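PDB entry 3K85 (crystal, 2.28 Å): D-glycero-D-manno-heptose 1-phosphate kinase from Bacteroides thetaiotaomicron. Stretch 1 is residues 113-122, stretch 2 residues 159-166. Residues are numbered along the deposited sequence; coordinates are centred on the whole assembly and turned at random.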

# COMPACT_ATOMS: atom_id res chain seq x y z
N LEU A 113 18.25 13.39 5.22
CA LEU A 113 17.62 12.10 4.98
C LEU A 113 16.99 11.59 6.26
O LEU A 113 16.61 10.42 6.34
CB LEU A 113 18.67 11.10 4.51
CG LEU A 113 19.44 11.47 3.25
CD1 LEU A 113 20.65 10.57 3.10
CD2 LEU A 113 18.52 11.34 2.04
N GLY A 114 16.90 12.46 7.26
CA GLY A 114 16.33 12.10 8.55
C GLY A 114 17.22 11.21 9.40
O GLY A 114 16.72 10.36 10.14
N THR A 115 18.54 11.42 9.31
CA THR A 115 19.51 10.62 10.06
C THR A 115 19.18 10.41 11.52
O THR A 115 19.13 9.28 12.00
CB THR A 115 20.92 11.24 10.02
OG1 THR A 115 21.39 11.27 8.66
CG2 THR A 115 21.87 10.41 10.86
N SER A 116 18.96 11.52 12.21
CA SER A 116 18.65 11.50 13.63
C SER A 116 17.42 10.65 13.98
O SER A 116 17.48 9.75 14.82
CB SER A 116 18.45 12.94 14.11
OG SER A 116 18.34 13.01 15.52
N SER A 117 16.29 10.95 13.35
CA SER A 117 15.07 10.19 13.62
C SER A 117 15.26 8.71 13.29
O SER A 117 14.81 7.83 14.02
CB SER A 117 13.92 10.78 12.82
OG SER A 117 13.79 12.17 13.09
N THR A 118 15.94 8.43 12.18
CA THR A 118 16.18 7.05 11.79
C THR A 118 16.95 6.34 12.89
O THR A 118 16.59 5.22 13.27
CB THR A 118 16.95 6.98 10.47
OG1 THR A 118 16.07 7.34 9.40
CG2 THR A 118 17.48 5.58 10.23
N MSE A 119 17.98 7.00 13.42
CA MSE A 119 18.79 6.39 14.48
C MSE A 119 18.03 6.16 15.78
O MSE A 119 18.22 5.13 16.45
CB MSE A 119 20.05 7.23 14.76
CG MSE A 119 20.89 6.70 15.93
SE MSE A 119 21.51 4.85 15.71
CE MSE A 119 22.78 5.20 14.28
N VAL A 120 17.17 7.11 16.15
CA VAL A 120 16.36 6.97 17.36
C VAL A 120 15.46 5.74 17.19
O VAL A 120 15.33 4.91 18.09
CB VAL A 120 15.47 8.22 17.61
CG1 VAL A 120 14.46 7.94 18.71
CG2 VAL A 120 16.34 9.41 17.99
N VAL A 121 14.84 5.61 16.02
CA VAL A 121 13.99 4.45 15.75
C VAL A 121 14.81 3.18 15.86
O VAL A 121 14.43 2.22 16.52
CB VAL A 121 13.36 4.52 14.33
CG1 VAL A 121 12.55 3.23 14.02
CG2 VAL A 121 12.46 5.77 14.22
N CYS A 122 15.97 3.17 15.21
CA CYS A 122 16.85 2.01 15.25
C CYS A 122 17.18 1.63 16.69
O CYS A 122 17.05 0.48 17.09
CB CYS A 122 18.15 2.31 14.47
SG CYS A 122 19.28 0.92 14.45
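Stretch 2, residues 159-166: QDQYAAAF

Small residues let helices approach closely, and the kinase from Bacteroides thetaiotaomicron offers a compact example. Residues 159-166 form a helix, held by i to i+4 backbone hydrogen bonds such as Ala163 N to Gln159 O at 2.9 Å. It runs in broadly the same direction as helix 115-122, crossing it at -47° with the axes 8.2 Å apart at their closest. The register advances along both chains: the nearest CA pairs are Gly114 with Asp160 (CA to CA 5.4 Å), Ser117 with Gln161 (CA to CA 5.2 Å), Thr118 with Ala164 (CA to CA 5.2 Å) and Val121 with Ala165 (CA to CA 6.4 Å).

Val121 covers the most surface. Its CG2 lies 3.7 Å from Ala164 CB and also 3.7 Å from Gln161 O, while its CG1 comes within 4.0 Å of Ala165 CB, so the branched side chain rests on the Gln161, Ala164 and Ala165 surface of the neighbouring helix. Ala164, whose short side chain points toward stretch 1, also meets the backbone of Thr118, CB to CA at 3.8 Å.

One turn earlier, Ser117 packs its OG 3.4 Å from Asp160 CB. The same OG is 3.5 Å from Gln161 NE2, but the angle is too poor for a hydrogen bond, and none links the two stretches. At the N-cap, Gly114 CA lies 3.3 Å from Asp160 OD2; a CB there would clash with Asp160 CG, and the positive phi likewise favours glycine.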

# COMPACT_ATOMS: atom_id res chain seq x y z
N GLN A 159 7.44 13.35 9.58
CA GLN A 159 7.61 12.34 8.55
C GLN A 159 8.77 11.36 8.77
O GLN A 159 8.62 10.16 8.54
CB GLN A 159 7.71 12.99 7.16
CG GLN A 159 8.99 13.75 6.88
CD GLN A 159 9.16 14.01 5.41
OE1 GLN A 159 9.03 13.10 4.59
NE2 GLN A 159 9.47 15.26 5.05
N ASP A 160 9.91 11.88 9.24
CA ASP A 160 11.11 11.08 9.50
C ASP A 160 10.92 9.91 10.45
O ASP A 160 11.35 8.79 10.16
CB ASP A 160 12.25 11.95 10.03
CG ASP A 160 12.67 13.01 9.04
OD1 ASP A 160 12.08 13.09 7.94
OD2 ASP A 160 13.60 13.78 9.38
N GLN A 161 10.31 10.15 11.60
CA GLN A 161 10.13 9.05 12.54
C GLN A 161 9.27 7.92 11.95
O GLN A 161 9.60 6.74 12.08
CB GLN A 161 9.48 9.54 13.84
CG GLN A 161 10.39 10.37 14.74
CD GLN A 161 10.49 11.83 14.33
OE1 GLN A 161 10.07 12.22 13.24
NE2 GLN A 161 11.05 12.65 15.21
N TYR A 162 8.19 8.30 11.29
CA TYR A 162 7.28 7.32 10.72
C TYR A 162 7.87 6.56 9.54
O TYR A 162 7.64 5.35 9.39
CB TYR A 162 5.96 8.00 10.32
CG TYR A 162 5.09 8.36 11.50
CD1 TYR A 162 4.14 7.46 11.98
CD2 TYR A 162 5.27 9.56 12.19
CE1 TYR A 162 3.39 7.74 13.12
CE2 TYR A 162 4.53 9.85 13.35
CZ TYR A 162 3.60 8.93 13.81
OH TYR A 162 2.90 9.16 14.98
N ALA A 163 8.63 7.25 8.69
CA ALA A 163 9.23 6.60 7.54
C ALA A 163 10.18 5.50 8.04
O ALA A 163 10.12 4.35 7.59
CB ALA A 163 9.99 7.60 6.70
N ALA A 164 11.02 5.84 9.01
CA ALA A 164 11.98 4.88 9.53
C ALA A 164 11.34 3.62 10.10
O ALA A 164 11.81 2.51 9.83
CB ALA A 164 12.85 5.54 10.59
N ALA A 165 10.28 3.78 10.88
CA ALA A 165 9.61 2.64 11.49
C ALA A 165 8.71 1.82 10.56
O ALA A 165 8.59 0.60 10.72
CB ALA A 165 8.80 3.11 12.72
N PHE A 166 8.09 2.49 9.59
CA PHE A 166 7.19 1.83 8.66
C PHE A 166 7.85 1.22 7.42
O PHE A 166 7.56 0.07 7.09
CB PHE A 166 6.06 2.78 8.25
CG PHE A 166 5.02 2.96 9.32
CD1 PHE A 166 3.83 2.22 9.29
CD2 PHE A 166 5.23 3.84 10.38
CE1 PHE A 166 2.87 2.35 10.30
CE2 PHE A 166 4.29 3.99 11.40
CZ PHE A 166 3.10 3.24 11.36